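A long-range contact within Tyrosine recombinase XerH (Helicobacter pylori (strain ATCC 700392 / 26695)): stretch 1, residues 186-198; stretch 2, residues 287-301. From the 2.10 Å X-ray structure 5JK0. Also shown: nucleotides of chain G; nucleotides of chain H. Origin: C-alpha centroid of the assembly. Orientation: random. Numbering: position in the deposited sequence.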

ATOM      1  N   GLU D 186     -16.764  10.075  38.455  1.00 62.63           N
ATOM      2  CA  GLU D 186     -17.192   9.740  39.809  1.00 65.34           C
ATOM      3  C   GLU D 186     -16.023   9.229  40.641  1.00 61.91           C
ATOM      4  O   GLU D 186     -15.886   9.566  41.817  1.00 62.72           O
ATOM      5  CB  GLU D 186     -18.302   8.686  39.779  1.00 69.38           C
ATOM      6  CG  GLU D 186     -19.573   9.129  39.081  1.00 73.56           C
ATOM      7  CD  GLU D 186     -20.611   8.024  39.012  1.00 77.64           C
ATOM      8  OE1 GLU D 186     -21.659   8.228  38.364  1.00 79.80           O
ATOM      9  OE2 GLU D 186     -20.378   6.952  39.609  1.00 78.73           O
ATOM     10  N   SER D 187     -15.181   8.413  40.016  1.00 57.99           N
ATOM     11  CA  SER D 187     -14.068   7.774  40.705  1.00 56.64           C
ATOM     12  C   SER D 187     -12.987   8.776  41.101  1.00 54.84           C
ATOM     13  O   SER D 187     -12.218   8.531  42.030  1.00 54.45           O
ATOM     14  CB  SER D 187     -13.467   6.674  39.828  1.00 54.95           C
ATOM     15  OG  SER D 187     -14.448   5.710  39.485  1.00 55.24           O
ATOM     16  N   ILE D 188     -12.932   9.901  40.393  1.00 53.21           N
ATOM     17  CA  ILE D 188     -11.974  10.956  40.705  1.00 51.93           C
ATOM     18  C   ILE D 188     -12.219  11.505  42.109  1.00 55.67           C
ATOM     19  O   ILE D 188     -11.278  11.760  42.861  1.00 55.94           O
ATOM     20  CB  ILE D 188     -12.048  12.109  39.681  1.00 49.27           C
ATOM     21  CG1 ILE D 188     -11.686  11.606  38.283  1.00 45.83           C
ATOM     22  CG2 ILE D 188     -11.125  13.251  40.082  1.00 48.86           C
ATOM     23  CD1 ILE D 188     -11.709  12.684  37.219  1.00 44.79           C
ATOM     24  N   ASP D 189     -13.490  11.669  42.458  1.00 58.73           N
ATOM     25  CA  ASP D 189     -13.868  12.207  43.760  1.00 62.57           C
ATOM     26  C   ASP D 189     -14.008  11.112  44.817  1.00 64.75           C
ATOM     27  O   ASP D 189     -13.886  11.375  46.012  1.00 66.32           O
ATOM     28  CB  ASP D 189     -15.178  12.989  43.652  1.00 64.93           C
ATOM     29  CG  ASP D 189     -15.103  14.117  42.643  1.00 64.33           C
ATOM     30  OD1 ASP D 189     -14.024  14.732  42.516  1.00 63.12           O
ATOM     31  OD2 ASP D 189     -16.123  14.387  41.975  1.00 65.26           O
ATOM     32  N   LYS D 190     -14.262   9.885  44.370  1.00 64.52           N
ATOM     33  CA  LYS D 190     -14.525   8.778  45.283  1.00 66.28           C
ATOM     34  C   LYS D 190     -13.250   8.099  45.779  1.00 64.99           C
ATOM     35  O   LYS D 190     -13.234   7.512  46.860  1.00 67.85           O
ATOM     36  CB  LYS D 190     -15.431   7.743  44.609  1.00 66.09           C
ATOM     37  N   ILE D 191     -12.184   8.178  44.988  1.00 61.64           N
ATOM     38  CA  ILE D 191     -10.927   7.520  45.337  1.00 59.90           C
ATOM     39  C   ILE D 191     -10.230   8.249  46.487  1.00 59.59           C
ATOM     40  O   ILE D 191     -10.402   9.457  46.668  1.00 59.23           O
ATOM     41  CB  ILE D 191      -9.982   7.430  44.112  1.00 58.69           C
ATOM     42  CG1 ILE D 191      -8.891   6.381  44.342  1.00 58.88           C
ATOM     43  CG2 ILE D 191      -9.388   8.795  43.776  1.00 57.76           C
ATOM     44  CD1 ILE D 191      -8.024   6.129  43.128  1.00 56.77           C
ATOM     45  N   GLU D 192      -9.458   7.506  47.274  1.00 59.28           N
ATOM     46  CA  GLU D 192      -8.771   8.067  48.432  1.00 61.07           C
ATOM     47  C   GLU D 192      -7.502   8.816  48.038  1.00 58.05           C
ATOM     48  O   GLU D 192      -6.638   8.273  47.350  1.00 55.66           O
ATOM     49  CB  GLU D 192      -8.432   6.961  49.435  1.00 62.82           C
ATOM     50  N   MET D 193      -7.403  10.070  48.468  1.00 58.79           N
ATOM     51  CA  MET D 193      -6.213  10.880  48.224  1.00 56.93           C
ATOM     52  C   MET D 193      -5.845  11.671  49.476  1.00 58.61           C
ATOM     53  O   MET D 193      -6.720  12.048  50.258  1.00 59.76           O
ATOM     54  CB  MET D 193      -6.431  11.834  47.045  1.00 54.99           C
ATOM     55  CG  MET D 193      -6.996  11.176  45.793  1.00 53.15           C
ATOM     56  SD  MET D 193      -6.747  12.163  44.307  1.00 63.84           S
ATOM     57  CE  MET D 193      -4.964  12.107  44.186  1.00 76.89           C
ATOM     58  N   SER D 194      -4.553  11.921  49.665  1.00 58.99           N
ATOM     59  CA  SER D 194      -4.088  12.689  50.816  1.00 63.08           C
ATOM     60  C   SER D 194      -4.481  14.156  50.672  1.00 64.31           C
ATOM     61  O   SER D 194      -4.648  14.654  49.560  1.00 62.13           O
ATOM     62  CB  SER D 194      -2.572  12.559  50.982  1.00 62.88           C
ATOM     63  OG  SER D 194      -1.881  13.197  49.924  1.00 61.06           O
ATOM     64  N   ALA D 195      -4.621  14.843  51.802  1.00 68.60           N
ATOM     65  CA  ALA D 195      -5.088  16.226  51.812  1.00 61.11           C
ATOM     66  C   ALA D 195      -4.105  17.176  51.135  1.00 62.57           C
ATOM     67  O   ALA D 195      -4.478  18.270  50.710  1.00 62.94           O
ATOM     68  CB  ALA D 195      -5.352  16.678  53.241  1.00 64.93           C
ATOM     69  N   LYS D 196      -2.850  16.752  51.035  1.00 61.42           N
ATOM     70  CA  LYS D 196      -1.805  17.589  50.460  1.00 60.50           C
ATOM     71  C   LYS D 196      -1.843  17.605  48.933  1.00 57.08           C
ATOM     72  O   LYS D 196      -1.343  18.539  48.307  1.00 56.46           O
ATOM     73  CB  LYS D 196      -0.429  17.118  50.938  1.00 60.58           C
ATOM     74  N   VAL D 197      -2.433  16.574  48.334  1.00 55.37           N
ATOM     75  CA  VAL D 197      -2.422  16.448  46.878  1.00 52.70           C
ATOM     76  C   VAL D 197      -3.806  16.259  46.260  1.00 52.09           C
ATOM     77  O   VAL D 197      -3.939  16.251  45.036  1.00 49.64           O
ATOM     78  CB  VAL D 197      -1.536  15.267  46.423  1.00 51.38           C
ATOM     79  CG1 VAL D 197      -0.139  15.380  47.018  1.00 53.23           C
ATOM     80  CG2 VAL D 197      -2.179  13.943  46.802  1.00 51.16           C
ATOM     81  N   ARG D 198      -4.832  16.108  47.092  1.00 54.09           N
ATOM     82  CA  ARG D 198      -6.168  15.799  46.586  1.00 53.87           C
ATOM     83  C   ARG D 198      -6.758  16.935  45.754  1.00 51.93           C
ATOM     84  O   ARG D 198      -7.297  16.703  44.672  1.00 49.48           O
ATOM     85  CB  ARG D 198      -7.117  15.458  47.735  1.00 57.18           C
ATOM     86  CG  ARG D 198      -8.473  14.957  47.267  1.00 58.81           C
ATOM     87  CD  ARG D 198      -9.285  14.380  48.413  1.00 64.04           C
ATOM     88  NE  ARG D 198     -10.505  13.738  47.935  1.00 66.26           N
ATOM     89  CZ  ARG D 198     -11.685  14.342  47.851  1.00 69.72           C
ATOM     90  NH1 ARG D 198     -12.742  13.678  47.402  1.00 70.01           N
ATOM     91  NH2 ARG D 198     -11.811  15.609  48.219  1.00 72.46           N
ATOM     92  N   ALA D 287       4.981  11.613  34.206  1.00 33.03           N
ATOM     93  CA  ALA D 287       5.095  10.348  34.926  1.00 34.11           C
ATOM     94  C   ALA D 287       4.164  10.295  36.135  1.00 34.67           C
ATOM     95  O   ALA D 287       3.510   9.281  36.380  1.00 35.15           O
ATOM     96  CB  ALA D 287       6.535  10.116  35.358  1.00 35.68           C
ATOM     97  N   TYR D 288       4.106  11.392  36.884  1.00 34.86           N
ATOM     98  CA  TYR D 288       3.234  11.465  38.050  1.00 35.59           C
ATOM     99  C   TYR D 288       1.771  11.553  37.634  1.00 34.82           C
ATOM    100  O   TYR D 288       0.903  10.939  38.255  1.00 35.69           O
ATOM    101  CB  TYR D 288       3.600  12.663  38.929  1.00 36.71           C
ATOM    102  CG  TYR D 288       2.715  12.808  40.147  1.00 38.12           C
ATOM    103  CD1 TYR D 288       2.943  12.051  41.289  1.00 39.43           C
ATOM    104  CD2 TYR D 288       1.650  13.701  40.153  1.00 38.22           C
ATOM    105  CE1 TYR D 288       2.135  12.177  42.404  1.00 40.54           C
ATOM    106  CE2 TYR D 288       0.837  13.835  41.263  1.00 39.33           C
ATOM    107  CZ  TYR D 288       1.084  13.071  42.384  1.00 44.94           C
ATOM    108  OH  TYR D 288       0.275  13.204  43.489  1.00 46.08           O
ATOM    109  N   LEU D 289       1.505  12.324  36.584  1.00 33.85           N
ATOM    110  CA  LEU D 289       0.149  12.486  36.072  1.00 33.71           C
ATOM    111  C   LEU D 289      -0.430  11.152  35.612  1.00 32.80           C
ATOM    112  O   LEU D 289      -1.573  10.824  35.928  1.00 32.93           O
ATOM    113  CB  LEU D 289       0.126  13.495  34.921  1.00 33.55           C
ATOM    114  CG  LEU D 289      -1.191  13.625  34.152  1.00 34.06           C
ATOM    115  CD1 LEU D 289      -2.330  14.049  35.068  1.00 34.75           C
ATOM    116  CD2 LEU D 289      -1.037  14.602  32.993  1.00 35.02           C
ATOM    117  N   TYR D 290       0.366  10.391  34.868  1.00 32.25           N
ATOM    118  CA  TYR D 290      -0.056   9.083  34.373  1.00 32.60           C
ATOM    119  C   TYR D 290      -0.423   8.148  35.521  1.00 33.95           C
ATOM    120  O   TYR D 290      -1.473   7.505  35.498  1.00 34.01           O
ATOM    121  CB  TYR D 290       1.048   8.450  33.518  1.00 32.60           C
ATOM    122  CG  TYR D 290       0.712   7.064  33.007  1.00 32.23           C
ATOM    123  CD1 TYR D 290       1.012   5.932  33.759  1.00 32.84           C
ATOM    124  CD2 TYR D 290       0.100   6.886  31.773  1.00 30.72           C
ATOM    125  CE1 TYR D 290       0.702   4.668  33.301  1.00 33.13           C
ATOM    126  CE2 TYR D 290      -0.210   5.623  31.305  1.00 31.53           C
ATOM    127  CZ  TYR D 290       0.094   4.519  32.074  1.00 33.37           C
ATOM    128  OH  TYR D 290      -0.211   3.256  31.617  1.00 35.21           O
ATOM    129  N   LYS D 291       0.454   8.080  36.518  1.00 34.73           N
ATOM    130  CA  LYS D 291       0.274   7.181  37.652  1.00 36.26           C
ATOM    131  C   LYS D 291      -1.024   7.474  38.398  1.00 35.97           C
ATOM    132  O   LYS D 291      -1.707   6.558  38.854  1.00 35.73           O
ATOM    133  CB  LYS D 291       1.466   7.287  38.605  1.00 39.51           C
ATOM    134  CG  LYS D 291       1.637   6.091  39.526  1.00 43.30           C
ATOM    135  CD  LYS D 291       1.972   4.833  38.737  1.00 44.34           C
ATOM    136  CE  LYS D 291       2.246   3.657  39.664  1.00 46.37           C
ATOM    137  NZ  LYS D 291       2.643   2.432  38.913  1.00 46.51           N
ATOM    138  N   GLN D 292      -1.362   8.753  38.517  1.00 35.78           N
ATOM    139  CA  GLN D 292      -2.588   9.156  39.196  1.00 37.57           C
ATOM    140  C   GLN D 292      -3.818   8.829  38.355  1.00 35.98           C
ATOM    141  O   GLN D 292      -4.873   8.493  38.891  1.00 37.38           O
ATOM    142  CB  GLN D 292      -2.553  10.651  39.523  1.00 39.37           C
ATOM    143  CG  GLN D 292      -1.512  11.026  40.564  1.00 42.41           C
ATOM    144  CD  GLN D 292      -1.778  10.378  41.909  1.00 46.85           C
ATOM    145  OE1 GLN D 292      -2.924  10.283  42.350  1.00 48.90           O
ATOM    146  NE2 GLN D 292      -0.718   9.920  42.565  1.00 47.44           N
ATOM    147  N   VAL D 293      -3.677   8.929  37.037  1.00 34.53           N
ATOM    148  CA  VAL D 293      -4.771   8.621  36.122  1.00 34.82           C
ATOM    149  C   VAL D 293      -5.047   7.119  36.078  1.00 36.14           C
ATOM    150  O   VAL D 293      -6.194   6.688  36.212  1.00 37.35           O
ATOM    151  CB  VAL D 293      -4.474   9.128  34.696  1.00 33.54           C
ATOM    152  CG1 VAL D 293      -5.450   8.528  33.695  1.00 32.36           C
ATOM    153  CG2 VAL D 293      -4.527  10.649  34.656  1.00 33.90           C
ATOM    154  N   GLU D 294      -3.991   6.332  35.895  1.00 35.51           N
ATOM    155  CA  GLU D 294      -4.105   4.877  35.854  1.00 36.78           C
ATOM    156  C   GLU D 294      -4.707   4.330  37.145  1.00 39.70           C
ATOM    157  O   GLU D 294      -5.469   3.363  37.128  1.00 40.63           O
ATOM    158  CB  GLU D 294      -2.736   4.236  35.611  1.00 36.36           C
ATOM    159  CG  GLU D 294      -2.772   2.719  35.513  1.00 39.70           C
ATOM    160  CD  GLU D 294      -1.403   2.087  35.691  1.00 44.11           C
ATOM    161  OE1 GLU D 294      -0.518   2.738  36.287  1.00 44.16           O
ATOM    162  OE2 GLU D 294      -1.214   0.940  35.236  1.00 45.78           O
ATOM    163  N   ARG D 295      -4.358   4.963  38.261  1.00 40.99           N
ATOM    164  CA  ARG D 295      -4.844   4.556  39.574  1.00 42.12           C
ATOM    165  C   ARG D 295      -6.360   4.702  39.686  1.00 42.91           C
ATOM    166  O   ARG D 295      -7.031   3.857  40.278  1.00 43.14           O
ATOM    167  CB  ARG D 295      -4.149   5.375  40.664  1.00 42.11           C
ATOM    168  CG  ARG D 295      -4.591   5.056  42.079  1.00 44.45           C
ATOM    169  CD  ARG D 295      -3.706   5.767  43.092  1.00 44.27           C
ATOM    170  NE  ARG D 295      -4.205   5.625  44.455  1.00 46.47           N
ATOM    171  CZ  ARG D 295      -4.970   6.523  45.066  1.00 47.27           C
ATOM    172  NH1 ARG D 295      -5.325   7.633  44.434  1.00 44.93           N
ATOM    173  NH2 ARG D 295      -5.380   6.312  46.308  1.00 50.24           N
ATOM    174  N   ILE D 296      -6.894   5.776  39.112  1.00 43.42           N
ATOM    175  CA  ILE D 296      -8.332   6.022  39.130  1.00 45.32           C
ATOM    176  C   ILE D 296      -9.050   5.083  38.164  1.00 44.99           C
ATOM    177  O   ILE D 296     -10.153   4.609  38.441  1.00 45.34           O
ATOM    178  CB  ILE D 296      -8.656   7.486  38.768  1.00 45.28           C
ATOM    179  CG1 ILE D 296      -7.982   8.438  39.757  1.00 46.55           C
ATOM    180  CG2 ILE D 296     -10.157   7.721  38.758  1.00 46.23           C
ATOM    181  CD1 ILE D 296      -8.315   9.892  39.522  1.00 46.93           C
ATOM    182  N   ILE D 297      -8.408   4.813  37.032  1.00 44.04           N
ATOM    183  CA  ILE D 297      -8.957   3.912  36.025  1.00 44.18           C
ATOM    184  C   ILE D 297      -9.118   2.495  36.575  1.00 44.23           C
ATOM    185  O   ILE D 297     -10.157   1.861  36.381  1.00 44.70           O
ATOM    186  CB  ILE D 297      -8.068   3.884  34.767  1.00 44.06           C
ATOM    187  CG1 ILE D 297      -8.105   5.244  34.069  1.00 44.07           C
ATOM    188  CG2 ILE D 297      -8.520   2.793  33.812  1.00 44.71           C
ATOM    189  CD1 ILE D 297      -7.268   5.313  32.820  1.00 43.12           C
ATOM    190  N   ASN D 298      -8.093   2.008  37.269  1.00 43.54           N
ATOM    191  CA  ASN D 298      -8.150   0.690  37.891  1.00 45.49           C
ATOM    192  C   ASN D 298      -9.235   0.621  38.958  1.00 47.31           C
ATOM    193  O   ASN D 298      -9.922  -0.390  39.096  1.00 48.55           O
ATOM    194  CB  ASN D 298      -6.796   0.324  38.505  1.00 46.62           C
ATOM    195  CG  ASN D 298      -5.721   0.107  37.459  1.00 46.54           C
ATOM    196  OD1 ASN D 298      -6.014  -0.184  36.301  1.00 47.44           O
ATOM    197  ND2 ASN D 298      -4.465   0.242  37.867  1.00 45.82           N
ATOM    198  N   PHE D 299      -9.383   1.709  39.706  1.00 48.09           N
ATOM    199  CA  PHE D 299     -10.388   1.796  40.758  1.00 50.16           C
ATOM    200  C   PHE D 299     -11.799   1.749  40.180  1.00 51.38           C
ATOM    201  O   PHE D 299     -12.734   1.292  40.838  1.00 53.34           O
ATOM    202  CB  PHE D 299     -10.190   3.077  41.574  1.00 50.15           C
ATOM    203  CG  PHE D 299     -11.204   3.264  42.666  1.00 53.28           C
ATOM    204  CD1 PHE D 299     -11.079   2.588  43.868  1.00 55.63           C
ATOM    205  CD2 PHE D 299     -12.277   4.123  42.494  1.00 54.35           C
ATOM    206  CE1 PHE D 299     -12.009   2.759  44.875  1.00 58.57           C
ATOM    207  CE2 PHE D 299     -13.210   4.300  43.497  1.00 57.41           C
ATOM    208  CZ  PHE D 299     -13.075   3.617  44.690  1.00 59.33           C
ATOM    209  N   ALA D 300     -11.943   2.222  38.947  1.00 50.62           N
ATOM    210  CA  ALA D 300     -13.237   2.238  38.274  1.00 51.80           C
ATOM    211  C   ALA D 300     -13.458   0.964  37.470  1.00 51.42           C
ATOM    212  O   ALA D 300     -14.543   0.737  36.933  1.00 52.11           O
ATOM    213  CB  ALA D 300     -13.350   3.458  37.374  1.00 51.57           C
ATOM    214  N   GLY D 301     -12.423   0.134  37.387  1.00 50.16           N
ATOM    215  CA  GLY D 301     -12.495  -1.105  36.635  1.00 50.25           C
ATOM    216  C   GLY D 301     -12.573  -0.867  35.140  1.00 48.78           C
ATOM    217  O   GLY D 301     -13.242  -1.606  34.418  1.00 51.51           O
TER
ATOM    218  P    DA G  24       0.306   2.520  28.607  1.00 33.48           P
ATOM    219  OP1  DA G  24      -0.026   1.294  27.851  1.00 34.70           O
ATOM    220  OP2  DA G  24      -0.773   3.271  29.286  1.00 36.60           O
ATOM    221  O5'  DA G  24       1.436   2.169  29.688  1.00 39.17           O
ATOM    222  C5'  DA G  24       2.546   1.368  29.304  1.00 39.10           C
ATOM    223  C4'  DA G  24       3.666   1.428  30.332  1.00 38.22           C
ATOM    224  O4'  DA G  24       4.347   2.710  30.261  1.00 36.69           O
ATOM    225  C3'  DA G  24       3.242   1.257  31.799  1.00 39.15           C
ATOM    226  O3'  DA G  24       4.098   0.312  32.420  1.00 40.95           O
ATOM    227  C2'  DA G  24       3.466   2.653  32.385  1.00 38.00           C
ATOM    228  C1'  DA G  24       4.668   3.088  31.571  1.00 36.07           C
ATOM    229  N9   DA G  24       4.948   4.521  31.616  1.00 34.13           N
ATOM    230  C8   DA G  24       4.050   5.540  31.778  1.00 33.06           C
ATOM    231  N7   DA G  24       4.600   6.732  31.786  1.00 32.83           N
ATOM    232  C5   DA G  24       5.953   6.476  31.620  1.00 33.17           C
ATOM    233  C6   DA G  24       7.079   7.319  31.545  1.00 34.22           C
ATOM    234  N6   DA G  24       7.009   8.651  31.629  1.00 35.03           N
ATOM    235  N1   DA G  24       8.285   6.737  31.374  1.00 34.66           N
ATOM    236  C2   DA G  24       8.353   5.404  31.288  1.00 33.95           C
ATOM    237  N3   DA G  24       7.369   4.510  31.348  1.00 32.76           N
ATOM    238  C4   DA G  24       6.183   5.118  31.516  1.00 32.97           C
ATOM    239  P    DA H   3       1.076  11.959  49.001  1.00 61.68           P
ATOM    240  OP1  DA H   3       0.625  13.179  49.704  1.00 65.66           O
ATOM    241  OP2  DA H   3       0.140  11.229  48.120  1.00 60.00           O
ATOM    242  O5'  DA H   3       2.389  12.334  48.167  1.00 60.74           O
ATOM    243  C5'  DA H   3       3.475  12.985  48.812  1.00 61.92           C
ATOM    244  C4'  DA H   3       4.627  13.208  47.848  1.00 59.53           C
ATOM    245  O4'  DA H   3       5.374  11.971  47.678  1.00 54.85           O
ATOM    246  C3'  DA H   3       4.219  13.652  46.437  1.00 55.74           C
ATOM    247  O3'  DA H   3       5.082  14.689  45.987  1.00 55.87           O
ATOM    248  C2'  DA H   3       4.410  12.382  45.613  1.00 52.08           C
ATOM    249  C1'  DA H   3       5.615  11.778  46.307  1.00 55.36           C
ATOM    250  N9   DA H   3       5.791  10.354  46.044  1.00 49.20           N
ATOM    251  C8   DA H   3       4.812   9.406  45.938  1.00 48.57           C
ATOM    252  N7   DA H   3       5.267   8.201  45.685  1.00 46.51           N
ATOM    253  C5   DA H   3       6.640   8.373  45.615  1.00 49.46           C
ATOM    254  C6   DA H   3       7.699   7.475  45.374  1.00 43.96           C
ATOM    255  N6   DA H   3       7.521   6.170  45.149  1.00 48.44           N
ATOM    256  N1   DA H   3       8.954   7.972  45.375  1.00 46.56           N
ATOM    257  C2   DA H   3       9.130   9.279  45.602  1.00 45.76           C
ATOM    258  N3   DA H   3       8.215  10.218  45.840  1.00 47.51           N
ATOM    259  C4   DA H   3       6.980   9.693  45.833  1.00 51.39           C
ATOM    260  P    DT H   5       8.822  15.488  39.710  1.00 66.55           P
ATOM    261  OP1  DT H   5       9.297  16.886  39.621  1.00 68.10           O
ATOM    262  OP2  DT H   5       7.639  15.063  38.931  1.00 65.58           O
ATOM    263  O5'  DT H   5      10.033  14.503  39.350  1.00 52.72           O
ATOM    264  C5'  DT H   5      11.295  14.661  39.994  1.00 52.74           C
ATOM    265  C4'  DT H   5      12.278  13.592  39.542  1.00 49.18           C
ATOM    266  O4'  DT H   5      11.707  12.276  39.767  1.00 47.22           O
ATOM    267  C3'  DT H   5      12.666  13.645  38.062  1.00 46.65           C
ATOM    268  O3'  DT H   5      14.071  13.445  37.919  1.00 47.16           O
ATOM    269  C2'  DT H   5      11.870  12.495  37.448  1.00 43.59           C
ATOM    270  C1'  DT H   5      11.831  11.502  38.597  1.00 43.29           C
ATOM    271  N1   DT H   5      10.677  10.557  38.530  1.00 41.01           N
ATOM    272  C2   DT H   5      10.891   9.257  38.136  1.00 38.13           C
ATOM    273  O2   DT H   5      11.989   8.824  37.831  1.00 37.01           O
ATOM    274  N3   DT H   5       9.768   8.474  38.109  1.00 36.38           N
ATOM    275  C4   DT H   5       8.478   8.853  38.431  1.00 38.99           C
ATOM    276  O4   DT H   5       7.531   8.075  38.376  1.00 40.26           O
ATOM    277  C5   DT H   5       8.322  10.230  38.836  1.00 40.19           C
ATOM    278  C7   DT H   5       6.968  10.758  39.208  1.00 40.76           C
ATOM    279  C6   DT H   5       9.416  11.007  38.866  1.00 41.32           C

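The strongest polar link between the two stretches is a hydrogen bond from Arg295 to the backbone of stretch 1. Arg295 NH2 donates to Glu192 O at 2.6 Å, and the N-H...O angle of 167° is close to straight. A second, weak bond runs from Arg295 NH1 to the same Glu192 O at 3.3 Å, with a bent angle of 126°. The carbonyl oxygen lies near the guanidinium plane, where the N-H groups point. Glu192 lies past the end of helix 186-190, and Arg295 supplies donors to its carbonyl. Arg295 reaches it with an extended side chain, chi1 to chi3 all t. The side chain of Glu192 is not modelled past CB, and Arg295 bonds to its backbone.

The guanidinium also has apolar neighbours. Ile191 CD1 lies over one face, 3.4 Å from Arg295 NH1. Met193 CG lies at the edge, 4.1 Å from Arg295 NH1. The end of Met193 reaches one turn back along helix 287-300, where Met193 CE is 3.3 Å from Gln292 OE1. A methyl carbon is no real donor, so this is a close contact only.

Helix 287-300 crosses helix 186-190 at 104°, with the axes 9.2 Å apart at closest approach. The nearest CA atoms across the stretches are those of Ser187 and Ala300, 6.1 Å apart. Both CA-to-CB bonds point toward the other stretch. Ser187 OG is 3.3 Å from Ala300 CB, a van der Waals contact; the hydroxyl is hydrogen-bonded elsewhere in the structure. Ser187 CB also meets Ile296 CG2 at 3.6 Å.

Ile191 is the first residue to leave the helical conformation, and it turns its side chain into the contact. Ile191 CD1 packs against Ile296 CG1 and Phe299 CB, each at 4.1 Å. Ile188 adds to this apolar patch, with Ile188 CG1 4.0 Å from Ile296 CD1. Ile191 CG1 lies over one face of the Phe299 ring, while Ser187 CB lies at the ring edge, 3.9 Å from Phe299 CD2.

At the far end, Val197 CB touches Tyr288 OH at 4.0 Å. Bound DNA lies close by. Ser194 OG donates a 2.5 Å hydrogen bond to OP1 of DA3 in chain H, and Tyr288 CE1 is 3.9 Å from C2' of the same nucleotide. Both stretches thus touch DA3, as befits a recombinase. The contact between the stretches buries 557 Å² in total, counting both sides.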